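Local coordinates for cell division control protein 4 (Saccharomyces cerevisiae, PDB 3V7D) that recognises phosphorylated target proteins, among them the CDK inhibitor SIC1, for an SCF ubiquitin ligase that marks them for degradation by the proteasome, at residues Phe130-Val135 with Leu168-Gly173; Ile144-Ser149 with Leu156-His161; Gly173-Ser178 with Val187-Lys192. The protein carries 1 engineered substitution. All blocks are in the same frame, centred on the assembly; numbering follows the deposited sequence.

Contact 1: Phe130-Val135 with Leu168-Gly173; sequences FEDNYV and LKYAHG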
loop_
_atom_site.group_PDB
_atom_site.type_symbol
_atom_site.label_atom_id
_atom_site.label_comp_id
_atom_site.label_asym_id
_atom_site.label_seq_id
_atom_site.Cartn_x
_atom_site.Cartn_y
_atom_site.Cartn_z
ATOM N N PHE B 130 -11.837 -8.896 -7.663
ATOM C CA PHE B 130 -12.513 -7.740 -7.095
ATOM C C PHE B 130 -11.833 -6.488 -7.619
ATOM O O PHE B 130 -10.779 -6.097 -7.123
ATOM C CB PHE B 130 -12.440 -7.778 -5.568
ATOM C CG PHE B 130 -13.127 -6.622 -4.895
ATOM C CD1 PHE B 130 -14.173 -5.959 -5.515
ATOM C CD2 PHE B 130 -12.720 -6.195 -3.642
ATOM C CE1 PHE B 130 -14.800 -4.894 -4.901
ATOM C CE2 PHE B 130 -13.345 -5.130 -3.021
ATOM C CZ PHE B 130 -14.387 -4.478 -3.653
ATOM N N GLU B 131 -12.426 -5.881 -8.642
ATOM C CA GLU B 131 -11.889 -4.665 -9.254
ATOM C C GLU B 131 -13.048 -3.824 -9.775
ATOM O O GLU B 131 -14.104 -4.363 -10.119
ATOM C CB GLU B 131 -10.974 -4.993 -10.447
ATOM C CG GLU B 131 -9.876 -6.027 -10.206
ATOM C CD GLU B 131 -8.760 -5.513 -9.314
ATOM O OE1 GLU B 131 -8.042 -6.349 -8.726
ATOM O OE2 GLU B 131 -8.600 -4.278 -9.204
ATOM N N ASP B 132 -12.845 -2.510 -9.831
ATOM C CA ASP B 132 -13.730 -1.619 -10.576
ATOM C C ASP B 132 -15.191 -1.714 -10.159
ATOM O O ASP B 132 -16.079 -1.673 -11.016
ATOM C CB ASP B 132 -13.641 -1.940 -12.069
ATOM C CG ASP B 132 -13.107 -0.791 -12.885
ATOM O OD1 ASP B 132 -13.216 0.366 -12.427
ATOM O OD2 ASP B 132 -12.589 -1.051 -13.991
ATOM N N ASN B 133 -15.434 -1.875 -8.861
ATOM C CA ASN B 133 -16.789 -2.014 -8.331
ATOM C C ASN B 133 -17.500 -3.286 -8.797
ATOM O O ASN B 133 -18.714 -3.422 -8.650
ATOM C CB ASN B 133 -17.618 -0.763 -8.634
ATOM C CG ASN B 133 -16.913 0.510 -8.206
ATOM O OD1 ASN B 133 -16.457 0.629 -7.067
ATOM N ND2 ASN B 133 -16.806 1.464 -9.122
ATOM N N TYR B 134 -16.731 -4.215 -9.358
ATOM C CA TYR B 134 -17.248 -5.534 -9.698
ATOM C C TYR B 134 -16.669 -6.582 -8.765
ATOM O O TYR B 134 -15.488 -6.537 -8.419
ATOM C CB TYR B 134 -16.873 -5.930 -11.122
ATOM C CG TYR B 134 -17.544 -5.151 -12.224
ATOM C CD1 TYR B 134 -18.929 -5.101 -12.323
ATOM C CD2 TYR B 134 -16.791 -4.507 -13.197
ATOM C CE1 TYR B 134 -19.546 -4.401 -13.346
ATOM C CE2 TYR B 134 -17.394 -3.805 -14.221
ATOM C CZ TYR B 134 -18.771 -3.755 -14.294
ATOM O OH TYR B 134 -19.369 -3.054 -15.318
ATOM N N VAL B 135 -17.505 -7.530 -8.360
ATOM C CA VAL B 135 -17.012 -8.755 -7.754
ATOM C C VAL B 135 -17.347 -9.867 -8.726
ATOM O O VAL B 135 -18.491 -9.994 -9.170
ATOM C CB VAL B 135 -17.647 -9.053 -6.386
ATOM C CG1 VAL B 135 -16.967 -10.265 -5.750
ATOM C CG2 VAL B 135 -17.537 -7.846 -5.475
ATOM N N LEU B 168 -9.586 -16.669 -13.383
ATOM C CA LEU B 168 -10.250 -15.428 -13.771
ATOM C C LEU B 168 -9.288 -14.258 -13.666
ATOM O O LEU B 168 -8.509 -14.177 -12.720
ATOM C CB LEU B 168 -11.432 -15.141 -12.846
ATOM C CG LEU B 168 -12.790 -15.777 -13.110
ATOM C CD1 LEU B 168 -13.776 -15.271 -12.069
ATOM C CD2 LEU B 168 -13.268 -15.456 -14.515
ATOM N N LYS B 169 -9.358 -13.339 -14.623
ATOM C CA LYS B 169 -8.566 -12.119 -14.545
ATOM C C LYS B 169 -9.312 -10.948 -15.160
ATOM O O LYS B 169 -9.651 -10.962 -16.344
ATOM C CB LYS B 169 -7.214 -12.295 -15.232
ATOM C CG LYS B 169 -6.199 -11.208 -14.904
ATOM C CD LYS B 169 -5.638 -11.383 -13.503
ATOM C CE LYS B 169 -4.564 -10.350 -13.202
ATOM N NZ LYS B 169 -3.795 -10.681 -11.959
ATOM N N TYR B 170 -9.566 -9.933 -14.345
ATOM C CA TYR B 170 -10.225 -8.727 -14.815
ATOM C C TYR B 170 -9.207 -7.844 -15.527
ATOM O O TYR B 170 -8.086 -7.670 -15.053
ATOM C CB TYR B 170 -10.855 -7.980 -13.640
ATOM C CG TYR B 170 -11.611 -6.741 -14.045
ATOM C CD1 TYR B 170 -12.944 -6.813 -14.416
ATOM C CD2 TYR B 170 -10.993 -5.498 -14.057
ATOM C CE1 TYR B 170 -13.642 -5.685 -14.792
ATOM C CE2 TYR B 170 -11.684 -4.362 -14.430
ATOM C CZ TYR B 170 -13.008 -4.462 -14.795
ATOM O OH TYR B 170 -13.704 -3.337 -15.168
ATOM N N ALA B 171 -9.595 -7.295 -16.673
ATOM C CA ALA B 171 -8.694 -6.442 -17.439
ATOM C C ALA B 171 -8.962 -4.962 -17.171
ATOM O O ALA B 171 -8.245 -4.316 -16.403
ATOM C CB ALA B 171 -8.810 -6.748 -18.927
ATOM N N HIS B 172 -10.008 -4.443 -17.807
ATOM C CA HIS B 172 -10.386 -3.039 -17.700
ATOM C C HIS B 172 -11.693 -2.853 -18.452
ATOM O O HIS B 172 -11.991 -3.613 -19.375
ATOM C CB HIS B 172 -9.323 -2.146 -18.337
ATOM C CG HIS B 172 -9.186 -2.342 -19.815
ATOM N ND1 HIS B 172 -8.401 -3.334 -20.365
ATOM C CD2 HIS B 172 -9.745 -1.684 -20.858
ATOM C CE1 HIS B 172 -8.476 -3.273 -21.683
ATOM N NE2 HIS B 172 -9.285 -2.281 -22.008
ATOM N N GLY B 173 -12.468 -1.848 -18.062
ATOM C CA GLY B 173 -13.688 -1.508 -18.773
ATOM C C GLY B 173 -14.688 -2.641 -18.892
ATOM O O GLY B 173 -15.341 -2.794 -19.920
#
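The Y170 ring is approached obliquely at two diagonally opposed carbons, by E131 CB, 3.6 Å from Y170 CD2, and by Y134 CD2, 3.7 Å from Y170 CE1. D132 comes to the edge of the ring, near its plane, where the Y170 hydroxyl donates to D132 OD2 at 2.8 Å. OD2 receives this bond on its anti side, and the carboxylate is turned 81° against the ring. The Y170 OH in turn lies at the edge of the Y134 ring and in its plane, and the two tyrosine side chains cross at about a right angle. CG of Y170 is anti to the backbone N (chi1 -178°), and the ring beyond it meets the turn from E131 to Y134, a type I' turn closed by the backbone bond from Y134 N to E131 O, 2.7 Å long. The hydroxyl of Y170 also takes a bond from the backbone N of G174, so it joins the turn of one hairpin to that of the next. In the beta-propeller, the turn links strands 125-131 and 134-139 of the first WD repeat, whereas Y170 belongs to strand 165-170 of the second. F130, beyond the contact, packs on T445 and V447 of strand 445-452, and K169 packs on L209 and I211 of strand 206-213, the sheets that flank this pair.

Contact 2: Ile144-Ser149 with Leu156-His161; sequences IRVYDS and LQLSGH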
loop_
_atom_site.group_PDB
_atom_site.type_symbol
_atom_site.label_atom_id
_atom_site.label_comp_id
_atom_site.label_asym_id
_atom_site.label_seq_id
_atom_site.Cartn_x
_atom_site.Cartn_y
_atom_site.Cartn_z
ATOM N N ILE B 144 -19.778 -18.053 -14.465
ATOM C CA ILE B 144 -19.098 -16.883 -13.937
ATOM C C ILE B 144 -20.163 -15.906 -13.459
ATOM O O ILE B 144 -21.065 -15.546 -14.215
ATOM C CB ILE B 144 -18.243 -16.192 -15.012
ATOM C CG1 ILE B 144 -17.141 -17.130 -15.504
ATOM C CG2 ILE B 144 -17.642 -14.908 -14.468
ATOM C CD1 ILE B 144 -16.254 -16.524 -16.573
ATOM N N ARG B 145 -20.074 -15.486 -12.203
ATOM C CA ARG B 145 -21.060 -14.558 -11.665
ATOM C C ARG B 145 -20.443 -13.196 -11.389
ATOM O O ARG B 145 -19.327 -13.099 -10.880
ATOM C CB ARG B 145 -21.731 -15.129 -10.412
ATOM C CG ARG B 145 -22.581 -16.368 -10.692
ATOM C CD ARG B 145 -23.193 -16.952 -9.426
ATOM N NE ARG B 145 -24.290 -16.141 -8.897
ATOM C CZ ARG B 145 -25.552 -16.232 -9.308
ATOM N NH1 ARG B 145 -25.881 -17.087 -10.263
ATOM N NH2 ARG B 145 -26.489 -15.462 -8.771
ATOM N N VAL B 146 -21.182 -12.151 -11.740
ATOM C CA VAL B 146 -20.716 -10.783 -11.593
ATOM C C VAL B 146 -21.607 -10.029 -10.616
ATOM O O VAL B 146 -22.838 -10.063 -10.725
ATOM C CB VAL B 146 -20.719 -10.044 -12.947
ATOM C CG1 VAL B 146 -20.150 -8.642 -12.790
ATOM C CG2 VAL B 146 -19.933 -10.832 -13.989
ATOM N N TYR B 147 -20.978 -9.343 -9.665
ATOM C CA TYR B 147 -21.708 -8.600 -8.650
ATOM C C TYR B 147 -21.283 -7.133 -8.626
ATOM O O TYR B 147 -20.144 -6.790 -8.955
ATOM C CB TYR B 147 -21.467 -9.202 -7.262
ATOM C CG TYR B 147 -21.816 -10.669 -7.102
ATOM C CD1 TYR B 147 -20.974 -11.666 -7.587
ATOM C CD2 TYR B 147 -22.966 -11.057 -6.423
ATOM C CE1 TYR B 147 -21.282 -13.004 -7.424
ATOM C CE2 TYR B 147 -23.284 -12.398 -6.255
ATOM C CZ TYR B 147 -22.438 -13.365 -6.756
ATOM O OH TYR B 147 -22.749 -14.696 -6.589
ATOM N N ASP B 148 -22.217 -6.278 -8.223
ATOM C CA ASP B 148 -21.982 -4.857 -8.009
ATOM C C ASP B 148 -21.602 -4.677 -6.544
ATOM O O ASP B 148 -22.402 -4.966 -5.661
ATOM C CB ASP B 148 -23.281 -4.104 -8.319
ATOM C CG ASP B 148 -23.160 -2.595 -8.164
ATOM O OD1 ASP B 148 -22.277 -2.107 -7.432
ATOM O OD2 ASP B 148 -23.987 -1.889 -8.777
ATOM N N SER B 149 -20.391 -4.197 -6.274
ATOM C CA SER B 149 -19.943 -4.062 -4.886
ATOM C C SER B 149 -20.417 -2.765 -4.230
ATOM O O SER B 149 -20.380 -2.631 -3.006
ATOM C CB SER B 149 -18.419 -4.193 -4.774
ATOM O OG SER B 149 -17.756 -3.280 -5.631
ATOM N N LEU B 156 -25.253 -10.181 -13.127
ATOM C CA LEU B 156 -25.557 -11.164 -14.159
ATOM C C LEU B 156 -24.647 -12.380 -14.064
ATOM O O LEU B 156 -23.583 -12.332 -13.441
ATOM C CB LEU B 156 -25.481 -10.541 -15.562
ATOM C CG LEU B 156 -24.260 -9.714 -15.984
ATOM C CD1 LEU B 156 -23.021 -10.572 -16.226
ATOM C CD2 LEU B 156 -24.591 -8.906 -17.229
ATOM N N GLN B 157 -25.078 -13.467 -14.691
ATOM C CA GLN B 157 -24.280 -14.680 -14.769
ATOM C C GLN B 157 -23.765 -14.861 -16.189
ATOM O O GLN B 157 -24.527 -14.773 -17.152
ATOM C CB GLN B 157 -25.113 -15.890 -14.345
ATOM C CG GLN B 157 -24.404 -17.227 -14.483
ATOM C CD GLN B 157 -25.034 -18.300 -13.617
ATOM O OE1 GLN B 157 -24.645 -18.491 -12.466
ATOM N NE2 GLN B 157 -26.017 -19.001 -14.163
ATOM N N LEU B 158 -22.463 -15.091 -16.314
ATOM C CA LEU B 158 -21.852 -15.340 -17.614
ATOM C C LEU B 158 -21.694 -16.838 -17.853
ATOM O O LEU B 158 -20.900 -17.500 -17.183
ATOM C CB LEU B 158 -20.497 -14.636 -17.712
ATOM C CG LEU B 158 -20.554 -13.106 -17.727
ATOM C CD1 LEU B 158 -19.166 -12.507 -17.583
ATOM C CD2 LEU B 158 -21.217 -12.619 -19.003
ATOM N N SER B 159 -22.469 -17.368 -18.798
ATOM C CA SER B 159 -22.415 -18.786 -19.145
ATOM C C SER B 159 -21.825 -18.976 -20.534
ATOM O O SER B 159 -21.896 -18.079 -21.375
ATOM C CB SER B 159 -23.813 -19.402 -19.104
ATOM O OG SER B 159 -24.633 -18.833 -20.106
ATOM N N GLY B 160 -21.250 -20.148 -20.776
ATOM C CA GLY B 160 -20.645 -20.443 -22.063
ATOM C C GLY B 160 -19.584 -21.523 -21.973
ATOM O O GLY B 160 -19.428 -22.326 -22.892
ATOM N N HIS B 161 -18.848 -21.539 -20.867
ATOM C CA HIS B 161 -17.867 -22.590 -20.629
ATOM C C HIS B 161 -18.544 -23.956 -20.557
ATOM O O HIS B 161 -19.610 -24.099 -19.959
ATOM C CB HIS B 161 -17.080 -22.326 -19.344
ATOM C CG HIS B 161 -15.872 -21.461 -19.534
ATOM N ND1 HIS B 161 -14.843 -21.798 -20.384
ATOM C CD2 HIS B 161 -15.523 -20.280 -18.970
ATOM C CE1 HIS B 161 -13.914 -20.858 -20.345
ATOM N NE2 HIS B 161 -14.303 -19.926 -19.494
#
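I144 O is met by two groups of the facing strand: L158 N donates to it at 2.6 Å, and the CA-H of Q157 approaches it at 3.4 Å from CA. I144 N returns a bond to L158 O at 3.0 Å, completing a hydrogen-bonded antiparallel pair. V146 N likewise donates to L156 O, while the reverse bond from L156 N to V146 O is weak. Between these pairs lies the non-hydrogen-bonded pair of R145 and Q157, whose side chains meet over one face of the sheet. R145 NH1 donates to Q157 OE1 at 2.9 Å from above the amide plane, the guanidinium and amide planes being 83° apart. The four-stranded sheet is the first WD40 blade, and strand 153-158 is its outermost strand; in the usual offset between WD repeats and blades, such a strand is followed by the rest of the next repeat, which forms the neighbouring blade. A bend at chi3 (73°) places NE of R145 for a second bond, 3.1 Å to Y147 OH and in the guanidinium plane, which with the Q157 bond restrains the buried group from turning. Y147 OH bonds R118 O as well. The other face is apolar: V146 CG2 touches L156 CD1 at 3.8 Å and L158 CD1 at 4.0 Å, while I144 CB rests on L158 CB.

Contact 3: Gly173-Ser178 with Val187-Lys192; sequences GGILVS and VWDIKK
The hairpin of strands 175-180 and 185-189 forms the middle of the second propeller blade and carries the Trp-Asp dipeptide, W188-D189, from which WD repeats take their name. L176 and W188 make a hydrogen-bonded antiparallel pair, with W188 N donating to L176 O at 2.7 Å and L176 N to W188 O at 3.0 Å. Two residues on, I190 N gives an almost straight bond (172°) to G174 O, 2.7 Å away and in the carbonyl plane; G174 has a positive phi, which favours glycine. The W188 indole and L176 cross at a slant, L176 CD1 lying 3.7 Å from W188 CD1, and the other branch of L176, CD2, reaches I190 CG1 at 3.6 Å. At the edge of the indole, NE1 donates to S178 OG at 2.7 Å, the oxygen lying only 8° out of the ring plane. The first torsion of S178 (62°) sets OG between its backbone N and carbonyl carbon, within reach of the indole. This oxygen is gripped a second time, by NE2 of H161. A phenylalanine in place of W188 would lack the indole N-H, and S178 OG would probably lose one of its two main partners. On the other face I175 CG2 packs on V187 CG1, 4.0 Å away. Past the strand, D189 OD1 accepts from K192 N at 2.9 Å, an Asx motif where the chain turns away. D182 bonds ND1 of H161, so D182, H161, S178 and W188 form the Asp-His-Ser-Trp hydrogen-bonded tetrad characteristic of WD40 blades.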
loop_
_atom_site.group_PDB
_atom_site.type_symbol
_atom_site.label_atom_id
_atom_site.label_comp_id
_atom_site.label_asym_id
_atom_site.label_seq_id
_atom_site.Cartn_x
_atom_site.Cartn_y
_atom_site.Cartn_z
ATOM N N GLY B 173 -12.468 -1.848 -18.062
ATOM C CA GLY B 173 -13.688 -1.508 -18.773
ATOM C C GLY B 173 -14.688 -2.641 -18.892
ATOM O O GLY B 173 -15.341 -2.794 -19.920
ATOM N N GLY B 174 -14.806 -3.443 -17.837
ATOM C CA GLY B 174 -15.769 -4.527 -17.816
ATOM C C GLY B 174 -15.382 -5.721 -18.667
ATOM O O GLY B 174 -16.222 -6.562 -18.982
ATOM N N ILE B 175 -14.110 -5.798 -19.042
ATOM C CA ILE B 175 -13.609 -6.920 -19.828
ATOM C C ILE B 175 -12.891 -7.896 -18.904
ATOM O O ILE B 175 -12.115 -7.481 -18.044
ATOM C CB ILE B 175 -12.621 -6.448 -20.918
ATOM C CG1 ILE B 175 -13.277 -5.414 -21.835
ATOM C CG2 ILE B 175 -12.099 -7.629 -21.725
ATOM C CD1 ILE B 175 -14.384 -5.978 -22.704
ATOM N N LEU B 176 -13.149 -9.190 -19.071
ATOM C CA LEU B 176 -12.471 -10.192 -18.255
ATOM C C LEU B 176 -12.101 -11.447 -19.043
ATOM O O LEU B 176 -12.719 -11.764 -20.059
ATOM C CB LEU B 176 -13.311 -10.551 -17.025
ATOM C CG LEU B 176 -14.595 -11.356 -17.232
ATOM C CD1 LEU B 176 -14.398 -12.786 -16.776
ATOM C CD2 LEU B 176 -15.758 -10.720 -16.489
ATOM N N VAL B 177 -11.086 -12.157 -18.560
ATOM C CA VAL B 177 -10.609 -13.374 -19.205
ATOM C C VAL B 177 -10.753 -14.564 -18.263
ATOM O O VAL B 177 -10.482 -14.449 -17.066
ATOM C CB VAL B 177 -9.131 -13.233 -19.621
ATOM C CG1 VAL B 177 -8.676 -14.450 -20.411
ATOM C CG2 VAL B 177 -8.932 -11.963 -20.434
ATOM N N SER B 178 -11.180 -15.706 -18.801
ATOM C CA SER B 178 -11.367 -16.912 -17.994
ATOM C C SER B 178 -10.636 -18.134 -18.558
ATOM O O SER B 178 -10.394 -18.225 -19.755
ATOM C CB SER B 178 -12.857 -17.231 -17.855
ATOM O OG SER B 178 -13.444 -17.486 -19.123
ATOM N N VAL B 187 -12.819 -14.619 -23.448
ATOM C CA VAL B 187 -12.851 -13.191 -23.166
ATOM C C VAL B 187 -14.307 -12.762 -23.050
ATOM O O VAL B 187 -15.130 -13.125 -23.889
ATOM C CB VAL B 187 -12.177 -12.382 -24.290
ATOM C CG1 VAL B 187 -12.215 -10.892 -23.976
ATOM C CG2 VAL B 187 -10.747 -12.857 -24.503
ATOM N N TRP B 188 -14.624 -11.998 -22.010
ATOM C CA TRP B 188 -16.002 -11.596 -21.762
ATOM C C TRP B 188 -16.140 -10.081 -21.670
ATOM O O TRP B 188 -15.218 -9.386 -21.237
ATOM C CB TRP B 188 -16.516 -12.216 -20.459
ATOM C CG TRP B 188 -16.302 -13.695 -20.335
ATOM C CD1 TRP B 188 -15.132 -14.331 -20.048
ATOM C CD2 TRP B 188 -17.296 -14.721 -20.460
ATOM N NE1 TRP B 188 -15.330 -15.689 -20.000
ATOM C CE2 TRP B 188 -16.652 -15.955 -20.249
ATOM C CE3 TRP B 188 -18.667 -14.716 -20.738
ATOM C CZ2 TRP B 188 -17.329 -17.170 -20.306
ATOM C CZ3 TRP B 188 -19.337 -15.925 -20.795
ATOM C CH2 TRP B 188 -18.667 -17.135 -20.578
ATOM N N ASP B 189 -17.299 -9.578 -22.077
ATOM C CA ASP B 189 -17.643 -8.179 -21.879
ATOM C C ASP B 189 -18.836 -8.121 -20.933
ATOM O O ASP B 189 -19.944 -8.520 -21.294
ATOM C CB ASP B 189 -17.988 -7.513 -23.216
ATOM C CG ASP B 189 -18.210 -6.009 -23.089
ATOM O OD1 ASP B 189 -18.956 -5.569 -22.186
ATOM O OD2 ASP B 189 -17.635 -5.259 -23.904
ATOM N N ILE B 190 -18.605 -7.621 -19.723
ATOM C CA ILE B 190 -19.659 -7.540 -18.713
ATOM C C ILE B 190 -20.828 -6.668 -19.167
ATOM O O ILE B 190 -21.992 -7.020 -18.978
ATOM C CB ILE B 190 -19.111 -7.013 -17.372
ATOM C CG1 ILE B 190 -18.149 -8.029 -16.761
ATOM C CG2 ILE B 190 -20.241 -6.738 -16.395
ATOM C CD1 ILE B 190 -17.541 -7.587 -15.447
ATOM N N LYS B 191 -20.513 -5.538 -19.791
ATOM C CA LYS B 191 -21.539 -4.582 -20.182
ATOM C C LYS B 191 -22.366 -5.055 -21.373
ATOM O O LYS B 191 -23.445 -4.521 -21.628
ATOM C CB LYS B 191 -20.921 -3.210 -20.462
ATOM C CG LYS B 191 -20.229 -2.592 -19.248
ATOM C CD LYS B 191 -19.353 -1.402 -19.633
ATOM C CE LYS B 191 -18.403 -1.756 -20.770
ATOM N NZ LYS B 191 -17.636 -3.003 -20.477
ATOM N N LYS B 192 -21.862 -6.049 -22.101
ATOM C CA LYS B 192 -22.638 -6.684 -23.167
ATOM C C LYS B 192 -23.273 -7.965 -22.642
ATOM O O LYS B 192 -24.164 -8.539 -23.273
ATOM C CB LYS B 192 -21.764 -7.000 -24.382
ATOM C CG LYS B 192 -21.120 -5.785 -25.025
ATOM C CD LYS B 192 -20.348 -6.170 -26.281
ATOM C CE LYS B 192 -19.788 -4.944 -26.987
ATOM N NZ LYS B 192 -19.187 -5.290 -28.301
#

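Overall arrangement
All three contacts lie in the first two blades of the WD40 propeller, the part of the protein that follows the F-box region, their centres about 8 to 11 Å apart. Contact 2 joins the third and fourth strands of the first blade, and contact 3 joins the middle strands of the second. Contact 1 bridges the blades, spanning contact 2 along the chain and handing over to contact 3 at the shared G173. V135 and Y147 pair the strands of contacts 1 and 2, while K169 and V177 pair those of contacts 1 and 3. W188 packs against L158 and I144, so side chains of the adjoining blades pack directly together within the substrate-recognition subunit.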